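Local coordinates for diaminopimelate decarboxylase (PDB 1TWI), which catalyses the pyridoxal 5'-phosphate-dependent decarboxylation of meso-diaminopimelate to L-lysine, the last step of lysine biosynthesis, and works as a homodimer, at residues T225-K236 / T274-M284; I242-I253 / P285-S294. One frame throughout, in Å; residues are numbered along the deposited sequence.

Both contacts belong to the pyridoxal-phosphate-binding barrel of this class-II decarboxylase, and their centres lie about 16 Å apart. Contact 2 is the pairing of two neighbouring parallel strands, whose C-terminal ends run into the loops that hold the cofactor phosphate and ring nitrogen. Contact 1 packs outside the same pair of strands: helix 219-237 leads into the first of them, and helix 264-276 with its following turn leads into the second. The layers touch through Met275, whose CE is 3.8 Å from Pro285 CG, and through Thr225 OG1, 3.7 Å from Leu247 CD1. The Thr225 side chain remains about 14 Å from the cofactor.

Contact 1 (T225-K236 / T274-M284); sequences TRKVMDFVVELK and TMLKYKDKVEM
Met229 of helix 219-237 lies against the ring of Tyr278, which stands in the turn after helix 264-276. Met229 CB sits over the middle of one face of the Tyr278 ring, 3.4 Å from the centroid and 10° off the normal, a close CH-pi contact. With CG beside its own backbone N (chi1 -70°), the methionine bends twice more; this leaves SD farther out above the same face, a distant Met-aromatic contact, and Met229 CE reaches Met284 CE at 3.9 Å. Met275 crosses this chain at about a right angle, Met275 CE 3.8 Å from Met229 SD. The packed zone extends at one end to Thr225 CG2 and Thr274 CG2, which meet at 3.6 Å, and at the other to Val282, whose CG1 lies 3.7 Å from Lys236 CB. Val233 CG2 fills in at the ring edge of Tyr278.

Toward solvent the fit is looser. The extended Arg226 and Lys277 bring like charges near each other, while Lys236 NZ is linked to Glu283 N through one shared water. Between these zones Tyr278 OH donates to Asp230 OD1 at 2.8 Å, approaching 45° out of the carboxylate plane. Helix and turn are therefore joined mainly by apolar packing on sulfur and ring; the phenol-carboxylate bond fixes the outer end of the ring, while Met229 CB over its face and Val233 CG2 at its edge hold its tilt.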
loop_
_atom_site.group_PDB
_atom_site.type_symbol
_atom_site.label_atom_id
_atom_site.label_comp_id
_atom_site.label_asym_id
_atom_site.label_seq_id
_atom_site.Cartn_x
_atom_site.Cartn_y
_atom_site.Cartn_z
ATOM N N THR A 225 0.337 12.787 -28.948
ATOM C CA THR A 225 -0.044 14.125 -29.422
ATOM C C THR A 225 -0.632 14.093 -30.833
ATOM O O THR A 225 -1.660 14.757 -31.114
ATOM C CB THR A 225 1.170 15.100 -29.363
ATOM O OG1 THR A 225 1.669 15.160 -28.014
ATOM C CG2 THR A 225 0.752 16.472 -29.727
ATOM N N ARG A 226 -0.007 13.288 -31.700
ATOM C CA ARG A 226 -0.516 13.180 -33.047
ATOM C C ARG A 226 -1.958 12.622 -33.030
ATOM O O ARG A 226 -2.829 13.136 -33.702
ATOM C CB ARG A 226 0.324 12.211 -33.862
ATOM C CG ARG A 226 1.798 12.659 -34.117
ATOM C CD ARG A 226 2.507 11.603 -34.983
ATOM N NE ARG A 226 3.854 12.011 -35.382
ATOM C CZ ARG A 226 4.688 11.252 -36.099
ATOM N NH1 ARG A 226 4.293 10.020 -36.488
ATOM N NH2 ARG A 226 5.885 11.754 -36.482
ATOM N N LYS A 227 -2.186 11.557 -32.276
ATOM C CA LYS A 227 -3.518 10.937 -32.336
ATOM C C LYS A 227 -4.631 11.726 -31.643
ATOM O O LYS A 227 -5.815 11.654 -32.048
ATOM C CB LYS A 227 -3.400 9.499 -31.859
ATOM C CG LYS A 227 -2.383 8.699 -32.731
ATOM C CD LYS A 227 -2.957 8.575 -34.139
ATOM C CE LYS A 227 -1.869 8.197 -35.195
ATOM N NZ LYS A 227 -1.524 6.796 -35.142
ATOM N N VAL A 228 -4.244 12.500 -30.624
ATOM C CA VAL A 228 -5.193 13.365 -29.947
ATOM C C VAL A 228 -5.538 14.502 -30.920
ATOM O O VAL A 228 -6.714 14.819 -31.138
ATOM C CB VAL A 228 -4.618 13.953 -28.623
ATOM C CG1 VAL A 228 -5.560 15.087 -28.101
ATOM C CG2 VAL A 228 -4.512 12.827 -27.562
ATOM N N MET A 229 -4.533 15.093 -31.546
ATOM C CA MET A 229 -4.828 16.154 -32.485
ATOM C C MET A 229 -5.619 15.636 -33.705
ATOM O O MET A 229 -6.482 16.365 -34.253
ATOM C CB MET A 229 -3.512 16.878 -32.912
ATOM C CG MET A 229 -2.870 17.729 -31.777
ATOM S SD MET A 229 -4.017 18.963 -31.031
ATOM C CE MET A 229 -3.987 20.298 -32.277
ATOM N N ASP A 230 -5.318 14.412 -34.162
ATOM C CA ASP A 230 -6.081 13.858 -35.272
ATOM C C ASP A 230 -7.558 13.821 -34.855
ATOM O O ASP A 230 -8.461 14.041 -35.674
ATOM C CB ASP A 230 -5.676 12.413 -35.585
ATOM C CG ASP A 230 -4.319 12.301 -36.327
ATOM O OD1 ASP A 230 -3.772 13.314 -36.786
ATOM O OD2 ASP A 230 -3.852 11.168 -36.440
ATOM N N PHE A 231 -7.822 13.512 -33.587
ATOM C CA PHE A 231 -9.225 13.459 -33.146
ATOM C C PHE A 231 -9.824 14.882 -33.088
ATOM O O PHE A 231 -11.026 15.076 -33.361
ATOM C CB PHE A 231 -9.357 12.713 -31.791
ATOM C CG PHE A 231 -10.795 12.527 -31.343
ATOM C CD1 PHE A 231 -11.649 11.715 -32.077
ATOM C CD2 PHE A 231 -11.293 13.210 -30.230
ATOM C CE1 PHE A 231 -13.030 11.566 -31.720
ATOM C CE2 PHE A 231 -12.681 13.081 -29.845
ATOM C CZ PHE A 231 -13.526 12.241 -30.618
ATOM N N VAL A 232 -9.015 15.872 -32.730
ATOM C CA VAL A 232 -9.515 17.255 -32.708
ATOM C C VAL A 232 -9.904 17.635 -34.148
ATOM O O VAL A 232 -10.905 18.344 -34.381
ATOM C CB VAL A 232 -8.447 18.241 -32.079
ATOM C CG1 VAL A 232 -8.941 19.659 -32.112
ATOM C CG2 VAL A 232 -8.250 17.882 -30.536
ATOM N N VAL A 233 -9.132 17.153 -35.124
ATOM C CA VAL A 233 -9.472 17.431 -36.539
ATOM C C VAL A 233 -10.803 16.724 -36.852
ATOM O O VAL A 233 -11.712 17.334 -37.432
ATOM C CB VAL A 233 -8.374 16.922 -37.535
ATOM C CG1 VAL A 233 -8.879 17.061 -39.000
ATOM C CG2 VAL A 233 -7.096 17.745 -37.362
ATOM N N GLU A 234 -10.925 15.452 -36.487
ATOM C CA GLU A 234 -12.187 14.728 -36.701
ATOM C C GLU A 234 -13.395 15.483 -36.083
ATOM O O GLU A 234 -14.480 15.570 -36.704
ATOM C CB GLU A 234 -12.098 13.315 -36.128
ATOM C CG GLU A 234 -13.336 12.422 -36.414
ATOM C CD GLU A 234 -13.226 10.999 -35.819
ATOM O OE1 GLU A 234 -14.242 10.243 -35.855
ATOM O OE2 GLU A 234 -12.143 10.616 -35.308
ATOM N N LEU A 235 -13.223 16.053 -34.887
ATOM C CA LEU A 235 -14.311 16.807 -34.266
ATOM C C LEU A 235 -14.635 18.053 -35.098
ATOM O O LEU A 235 -15.803 18.395 -35.319
ATOM C CB LEU A 235 -13.926 17.223 -32.841
ATOM C CG LEU A 235 -14.008 16.107 -31.810
ATOM C CD1 LEU A 235 -13.296 16.613 -30.557
ATOM C CD2 LEU A 235 -15.486 15.730 -31.491
ATOM N N LYS A 236 -13.598 18.732 -35.559
ATOM C CA LYS A 236 -13.774 19.944 -36.350
ATOM C C LYS A 236 -14.567 19.643 -37.655
ATOM O O LYS A 236 -15.372 20.458 -38.088
ATOM C CB LYS A 236 -12.410 20.550 -36.691
ATOM C CG LYS A 236 -12.518 21.896 -37.402
ATOM C CD LYS A 236 -12.996 22.939 -36.427
ATOM C CE LYS A 236 -13.284 24.239 -37.101
ATOM N NZ LYS A 236 -12.073 25.010 -37.027
ATOM N N THR A 274 4.510 19.120 -32.728
ATOM C CA THR A 274 3.503 18.239 -33.280
ATOM C C THR A 274 2.185 18.990 -33.376
ATOM O O THR A 274 1.546 18.979 -34.446
ATOM C CB THR A 274 3.293 16.960 -32.461
ATOM O OG1 THR A 274 4.455 16.145 -32.572
ATOM C CG2 THR A 274 2.101 16.145 -33.033
ATOM N N MET A 275 1.746 19.642 -32.293
ATOM C CA MET A 275 0.466 20.360 -32.343
ATOM C C MET A 275 0.423 21.474 -33.407
ATOM O O MET A 275 -0.629 21.694 -34.016
ATOM C CB MET A 275 0.112 20.995 -30.974
ATOM C CG MET A 275 -0.146 19.929 -29.872
ATOM S SD MET A 275 -0.392 20.690 -28.293
ATOM C CE MET A 275 -2.101 21.225 -28.585
ATOM N N LEU A 276 1.538 22.182 -33.623
ATOM C CA LEU A 276 1.525 23.253 -34.628
ATOM C C LEU A 276 1.350 22.772 -36.082
ATOM O O LEU A 276 1.027 23.562 -36.937
ATOM C CB LEU A 276 2.775 24.124 -34.529
ATOM C CG LEU A 276 2.839 24.964 -33.248
ATOM C CD1 LEU A 276 4.179 25.693 -33.223
ATOM C CD2 LEU A 276 1.718 25.987 -33.227
ATOM N N LYS A 277 1.533 21.482 -36.350
ATOM C CA LYS A 277 1.304 20.914 -37.677
ATOM C C LYS A 277 -0.168 21.029 -38.030
ATOM O O LYS A 277 -0.547 20.950 -39.219
ATOM C CB LYS A 277 1.630 19.416 -37.694
ATOM C CG LYS A 277 3.131 19.131 -37.621
ATOM C CD LYS A 277 3.448 17.678 -37.333
ATOM C CE LYS A 277 4.955 17.502 -37.419
ATOM N NZ LYS A 277 5.316 16.043 -37.485
ATOM N N TYR A 278 -1.014 21.196 -37.010
ATOM C CA TYR A 278 -2.473 21.216 -37.251
ATOM C C TYR A 278 -3.126 22.570 -37.305
ATOM O O TYR A 278 -4.366 22.641 -37.458
ATOM C CB TYR A 278 -3.207 20.389 -36.172
ATOM C CG TYR A 278 -2.767 18.946 -36.092
ATOM C CD1 TYR A 278 -1.557 18.593 -35.506
ATOM C CD2 TYR A 278 -3.573 17.928 -36.615
ATOM C CE1 TYR A 278 -1.145 17.247 -35.438
ATOM C CE2 TYR A 278 -3.181 16.587 -36.552
ATOM C CZ TYR A 278 -1.965 16.252 -35.966
ATOM O OH TYR A 278 -1.606 14.905 -35.943
ATOM N N LYS A 279 -2.304 23.629 -37.201
ATOM C CA LYS A 279 -2.784 25.009 -37.171
ATOM C C LYS A 279 -3.590 25.475 -38.361
ATOM O O LYS A 279 -4.278 26.483 -38.268
ATOM C CB LYS A 279 -1.646 25.998 -36.950
ATOM C CG LYS A 279 -0.733 26.143 -38.150
ATOM C CD LYS A 279 -0.115 27.517 -38.174
ATOM C CE LYS A 279 1.367 27.515 -37.914
ATOM N NZ LYS A 279 1.917 28.854 -38.402
ATOM N N ASP A 280 -3.517 24.791 -39.492
ATOM C CA ASP A 280 -4.368 25.256 -40.542
ATOM C C ASP A 280 -5.687 24.515 -40.587
ATOM O O ASP A 280 -6.569 24.894 -41.355
ATOM C CB ASP A 280 -3.697 25.163 -41.900
ATOM C CG ASP A 280 -2.664 26.250 -42.082
ATOM O OD1 ASP A 280 -2.787 27.326 -41.433
ATOM O OD2 ASP A 280 -1.737 26.020 -42.874
ATOM N N LYS A 281 -5.831 23.474 -39.781
ATOM C CA LYS A 281 -7.086 22.718 -39.757
ATOM C C LYS A 281 -7.964 23.074 -38.557
ATOM O O LYS A 281 -9.189 22.973 -38.617
ATOM C CB LYS A 281 -6.799 21.207 -39.737
ATOM C CG LYS A 281 -5.993 20.729 -40.940
ATOM C CD LYS A 281 -6.334 19.295 -41.293
ATOM C CE LYS A 281 -5.576 18.823 -42.540
ATOM N NZ LYS A 281 -4.221 18.382 -42.165
ATOM N N VAL A 282 -7.338 23.446 -37.446
ATOM C CA VAL A 282 -8.115 23.797 -36.269
ATOM C C VAL A 282 -7.421 24.930 -35.544
ATOM O O VAL A 282 -6.213 25.161 -35.721
ATOM C CB VAL A 282 -8.269 22.588 -35.264
ATOM C CG1 VAL A 282 -8.879 21.399 -35.974
ATOM C CG2 VAL A 282 -6.895 22.235 -34.602
ATOM N N GLU A 283 -8.172 25.683 -34.755
ATOM C CA GLU A 283 -7.533 26.737 -33.986
ATOM C C GLU A 283 -6.702 26.121 -32.885
ATOM O O GLU A 283 -7.099 25.143 -32.276
ATOM C CB GLU A 283 -8.593 27.658 -33.411
ATOM C CG GLU A 283 -9.424 28.284 -34.531
ATOM C CD GLU A 283 -10.490 29.213 -33.997
ATOM O OE1 GLU A 283 -11.539 29.375 -34.685
ATOM O OE2 GLU A 283 -10.262 29.768 -32.885
ATOM N N MET A 284 -5.527 26.674 -32.626
ATOM C CA MET A 284 -4.711 26.130 -31.576
ATOM C C MET A 284 -5.395 26.341 -30.235
ATOM O O MET A 284 -5.878 27.422 -29.935
ATOM C CB MET A 284 -3.314 26.736 -31.586
ATOM C CG MET A 284 -2.534 26.308 -32.839
ATOM S SD MET A 284 -2.034 24.581 -32.889
ATOM C CE MET A 284 -3.431 23.833 -33.705
HETATM O O HOH W 1 -10.945 25.051 -34.156
#

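Contact 2 (I242-I253 / P285-S294); sequences IEDVNLGGGLGI and PNLILEPGRS. With PLP (pyridoxal-5'-phosphate), chain E.
Asn246 ND2 donates to Glu290 OE2 at 2.9 Å, joining the two segments beside the cofactor. On the other carboxylate oxygen, Glu290 OE1 lies 2.7 Å from PLP N1, a pairing expected to favour a protonated ring nitrogen. The phosphate is held by main-chain N-H groups from both segments: Gly250 N and Gly292 N converge on PLP O3P, each at 2.9 Å, and Arg293 N, in the first turn of helix 293-296, reaches PLP O2P along a nearly straight bond (171°). Two waters extend this grip, one joining O3P to Leu251 O and Ser294, the other joining O1P to Leu251 O and Arg293 NE. Tyr47 bonds Ser294 OG, and Tyr255 and Ser213 bind the Arg293 guanidinium.

Behind this shell, Asn246 steadies the glutamate. Its CG is anti to the backbone N (chi1 176°), which brings ND2 above the Glu290 carboxylate, the two planes almost perpendicular. The other amide atom, OD1, accepts from Gly248 N in an Asx turn. Asn111 and His208 bind the same carboxylate, one at each oxygen.

Farther from the cofactor the strands pair in parallel, through bonds such as Val245 N to Asn286 O and Leu247 N to Ile288 O. Asn286 ND2 also meets Asp244 OD1 at 3.0 Å, nearly along the C-O axis; Asn286 OD1 accepts from Glu61 N, and Asp244 OD2 forms a salt bridge with Arg129. Strand 244-246 is flanked by 202-208 and 286-289, and 286-289 by 62-67, closing the parallel barrel. Val245, Leu247, Pro285 and Leu287 pack under helix 264-276, the crossover of this beta-alpha-beta unit; Leu287 reaches helix 37-58 as well, and Leu289 packs on Phe51 of that helix.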
loop_
_atom_site.group_PDB
_atom_site.type_symbol
_atom_site.label_atom_id
_atom_site.label_comp_id
_atom_site.label_asym_id
_atom_site.label_seq_id
_atom_site.Cartn_x
_atom_site.Cartn_y
_atom_site.Cartn_z
ATOM N N ILE A 242 -12.733 22.689 -30.096
ATOM C CA ILE A 242 -12.122 22.330 -28.805
ATOM C C ILE A 242 -11.281 23.477 -28.186
ATOM O O ILE A 242 -10.297 23.905 -28.764
ATOM C CB ILE A 242 -11.248 21.067 -29.044
ATOM C CG1 ILE A 242 -12.159 19.890 -29.400
ATOM C CG2 ILE A 242 -10.409 20.718 -27.767
ATOM C CD1 ILE A 242 -13.151 19.563 -28.184
ATOM N N GLU A 243 -11.636 23.945 -26.989
ATOM C CA GLU A 243 -10.902 25.048 -26.354
ATOM C C GLU A 243 -9.609 24.664 -25.659
ATOM O O GLU A 243 -8.633 25.449 -25.643
ATOM C CB GLU A 243 -11.825 25.762 -25.332
ATOM C CG GLU A 243 -13.011 26.425 -26.047
ATOM C CD GLU A 243 -14.135 26.862 -25.137
ATOM O OE1 GLU A 243 -13.862 27.131 -23.932
ATOM O OE2 GLU A 243 -15.306 26.950 -25.635
ATOM N N ASP A 244 -9.589 23.451 -25.102
ATOM C CA ASP A 244 -8.471 22.931 -24.313
ATOM C C ASP A 244 -8.039 21.553 -24.766
ATOM O O ASP A 244 -8.889 20.694 -24.981
ATOM C CB ASP A 244 -8.852 22.646 -22.829
ATOM C CG ASP A 244 -9.204 23.885 -22.005
ATOM O OD1 ASP A 244 -8.854 25.007 -22.413
ATOM O OD2 ASP A 244 -9.816 23.713 -20.897
ATOM N N VAL A 245 -6.736 21.338 -24.874
ATOM C CA VAL A 245 -6.190 20.004 -25.121
ATOM C C VAL A 245 -5.296 19.745 -23.897
ATOM O O VAL A 245 -4.382 20.506 -23.583
ATOM C CB VAL A 245 -5.378 19.925 -26.430
ATOM C CG1 VAL A 245 -4.575 18.610 -26.451
ATOM C CG2 VAL A 245 -6.368 19.925 -27.619
ATOM N N ASN A 246 -5.595 18.674 -23.172
ATOM C CA ASN A 246 -4.844 18.345 -21.947
ATOM C C ASN A 246 -4.177 17.024 -22.259
ATOM O O ASN A 246 -4.869 16.027 -22.529
ATOM C CB ASN A 246 -5.860 18.247 -20.782
ATOM C CG ASN A 246 -5.230 17.820 -19.450
ATOM O OD1 ASN A 246 -4.134 17.232 -19.404
ATOM N ND2 ASN A 246 -5.962 18.086 -18.346
ATOM N N LEU A 247 -2.837 17.013 -22.279
ATOM C CA LEU A 247 -2.151 15.785 -22.640
ATOM C C LEU A 247 -1.689 14.924 -21.480
ATOM O O LEU A 247 -0.918 13.972 -21.660
ATOM C CB LEU A 247 -0.986 16.102 -23.619
ATOM C CG LEU A 247 -1.493 16.757 -24.944
ATOM C CD1 LEU A 247 -0.281 17.338 -25.761
ATOM C CD2 LEU A 247 -2.242 15.726 -25.817
ATOM N N GLY A 248 -2.196 15.206 -20.270
ATOM C CA GLY A 248 -1.874 14.298 -19.158
ATOM C C GLY A 248 -0.458 14.426 -18.619
ATOM O O GLY A 248 0.248 15.423 -18.871
ATOM N N GLY A 249 -0.021 13.430 -17.864
ATOM C CA GLY A 249 1.321 13.494 -17.321
ATOM C C GLY A 249 2.127 12.295 -17.815
ATOM O O GLY A 249 1.975 11.834 -18.981
ATOM N N GLY A 250 3.010 11.803 -16.960
ATOM C CA GLY A 250 3.773 10.626 -17.296
ATOM C C GLY A 250 5.264 10.815 -17.587
ATOM O O GLY A 250 5.938 9.786 -17.716
ATOM N N LEU A 251 5.784 12.056 -17.723
ATOM C CA LEU A 251 7.248 12.180 -17.979
ATOM C C LEU A 251 8.052 11.449 -16.866
ATOM O O LEU A 251 7.829 11.689 -15.677
ATOM C CB LEU A 251 7.718 13.654 -17.996
ATOM C CG LEU A 251 9.187 13.850 -18.412
ATOM C CD1 LEU A 251 9.321 13.389 -19.906
ATOM C CD2 LEU A 251 9.566 15.392 -18.349
ATOM N N GLY A 252 8.990 10.587 -17.261
ATOM C CA GLY A 252 9.782 9.823 -16.303
ATOM C C GLY A 252 10.861 10.646 -15.618
ATOM O O GLY A 252 11.287 11.645 -16.168
ATOM N N ILE A 253 11.279 10.252 -14.420
ATOM C CA ILE A 253 12.307 10.996 -13.721
ATOM C C ILE A 253 13.553 10.084 -13.613
ATOM O O ILE A 253 13.460 8.854 -13.726
ATOM C CB ILE A 253 11.803 11.482 -12.302
ATOM C CG1 ILE A 253 11.601 10.289 -11.361
ATOM C CG2 ILE A 253 10.518 12.307 -12.467
ATOM C CD1 ILE A 253 12.781 10.123 -10.287
ATOM N N PRO A 285 -5.416 25.283 -29.396
ATOM C CA PRO A 285 -6.076 25.375 -28.079
ATOM C C PRO A 285 -5.177 25.793 -26.902
ATOM O O PRO A 285 -3.951 25.971 -27.062
ATOM C CB PRO A 285 -6.593 23.952 -27.871
ATOM C CG PRO A 285 -5.366 23.108 -28.418
ATOM C CD PRO A 285 -4.994 23.896 -29.718
ATOM N N ASN A 286 -5.797 25.979 -25.730
ATOM C CA ASN A 286 -4.973 26.156 -24.530
ATOM C C ASN A 286 -4.367 24.777 -24.336
ATOM O O ASN A 286 -4.980 23.784 -24.697
ATOM C CB ASN A 286 -5.831 26.503 -23.327
ATOM C CG ASN A 286 -6.595 27.758 -23.549
ATOM O OD1 ASN A 286 -5.993 28.820 -23.791
ATOM N ND2 ASN A 286 -7.923 27.664 -23.502
ATOM N N LEU A 287 -3.162 24.706 -23.771
ATOM C CA LEU A 287 -2.510 23.434 -23.589
ATOM C C LEU A 287 -2.369 23.142 -22.093
ATOM O O LEU A 287 -1.945 24.021 -21.335
ATOM C CB LEU A 287 -1.080 23.475 -24.240
ATOM C CG LEU A 287 -0.138 22.284 -23.951
ATOM C CD1 LEU A 287 -0.771 20.982 -24.429
ATOM C CD2 LEU A 287 1.264 22.460 -24.649
ATOM N N ILE A 288 -2.749 21.941 -21.652
ATOM C CA ILE A 288 -2.618 21.601 -20.228
ATOM C C ILE A 288 -1.827 20.310 -20.108
ATOM O O ILE A 288 -2.037 19.382 -20.928
ATOM C CB ILE A 288 -4.016 21.307 -19.592
ATOM C CG1 ILE A 288 -4.915 22.542 -19.752
ATOM C CG2 ILE A 288 -3.873 20.932 -18.118
ATOM C CD1 ILE A 288 -6.454 22.285 -19.437
ATOM N N LEU A 289 -0.917 20.235 -19.128
ATOM C CA LEU A 289 -0.186 18.990 -18.864
ATOM C C LEU A 289 -0.473 18.671 -17.398
ATOM O O LEU A 289 -0.784 19.573 -16.619
ATOM C CB LEU A 289 1.348 19.141 -19.055
ATOM C CG LEU A 289 1.803 19.565 -20.464
ATOM C CD1 LEU A 289 3.369 19.463 -20.584
ATOM C CD2 LEU A 289 1.145 18.654 -21.478
ATOM N N GLU A 290 -0.331 17.400 -17.027
ATOM C CA GLU A 290 -0.633 16.961 -15.654
ATOM C C GLU A 290 0.527 16.251 -15.034
ATOM O O GLU A 290 0.382 15.153 -14.541
ATOM C CB GLU A 290 -1.855 16.022 -15.645
ATOM C CG GLU A 290 -3.182 16.666 -16.207
ATOM C CD GLU A 290 -4.340 15.628 -16.349
ATOM O OE1 GLU A 290 -4.082 14.406 -16.505
ATOM O OE2 GLU A 290 -5.502 16.056 -16.343
ATOM N N PRO A 291 1.724 16.876 -15.029
ATOM C CA PRO A 291 2.835 16.158 -14.425
ATOM C C PRO A 291 2.620 15.931 -12.919
ATOM O O PRO A 291 2.056 16.810 -12.225
ATOM C CB PRO A 291 4.044 17.069 -14.700
ATOM C CG PRO A 291 3.445 18.475 -14.626
ATOM C CD PRO A 291 2.066 18.290 -15.331
ATOM N N GLY A 292 3.062 14.762 -12.440
ATOM C CA GLY A 292 2.997 14.431 -11.020
ATOM C C GLY A 292 4.450 14.176 -10.572
ATOM O O GLY A 292 5.131 15.038 -10.007
ATOM N N ARG A 293 4.909 12.965 -10.862
ATOM C CA ARG A 293 6.258 12.513 -10.537
ATOM C C ARG A 293 7.297 13.524 -10.985
ATOM O O ARG A 293 8.174 13.878 -10.215
ATOM C CB ARG A 293 6.523 11.175 -11.232
ATOM C CG ARG A 293 7.675 10.342 -10.656
ATOM C CD ARG A 293 8.018 9.187 -11.670
ATOM N NE ARG A 293 6.829 8.371 -11.974
ATOM C CZ ARG A 293 6.416 7.341 -11.231
ATOM N NH1 ARG A 293 7.087 6.944 -10.132
ATOM N NH2 ARG A 293 5.289 6.744 -11.563
ATOM N N SER A 294 7.195 14.040 -12.212
ATOM C CA SER A 294 8.229 14.973 -12.658
ATOM C C SER A 294 8.261 16.360 -11.987
ATOM O O SER A 294 9.167 17.182 -12.273
ATOM C CB SER A 294 8.234 15.099 -14.211
ATOM O OG SER A 294 6.986 15.549 -14.690
HETATM N N1 PLP E . -2.900 12.474 -15.114
HETATM C C2 PLP E . -3.602 11.309 -14.860
HETATM C C2A PLP E . -5.011 11.200 -15.492
HETATM C C3 PLP E . -2.999 10.357 -14.042
HETATM O O3 PLP E . -3.716 9.227 -13.812
HETATM C C4 PLP E . -1.742 10.493 -13.514
HETATM C C4A PLP E . -1.159 9.355 -12.610
HETATM O O4A PLP E . -1.937 8.543 -12.219
HETATM C C5 PLP E . -1.015 11.678 -13.771
HETATM C C6 PLP E . -1.624 12.625 -14.580
HETATM C C5A PLP E . 0.387 12.008 -13.281
HETATM O O4P PLP E . 1.363 11.026 -13.715
HETATM P P PLP E . 2.912 11.221 -13.441
HETATM O O1P PLP E . 3.516 10.006 -14.014
HETATM O O2P PLP E . 3.051 11.272 -11.945
HETATM O O3P PLP E . 3.348 12.445 -14.112
HETATM O O HOH W 2 5.725 13.261 -14.426
HETATM O O HOH W 3 6.085 9.673 -14.496
#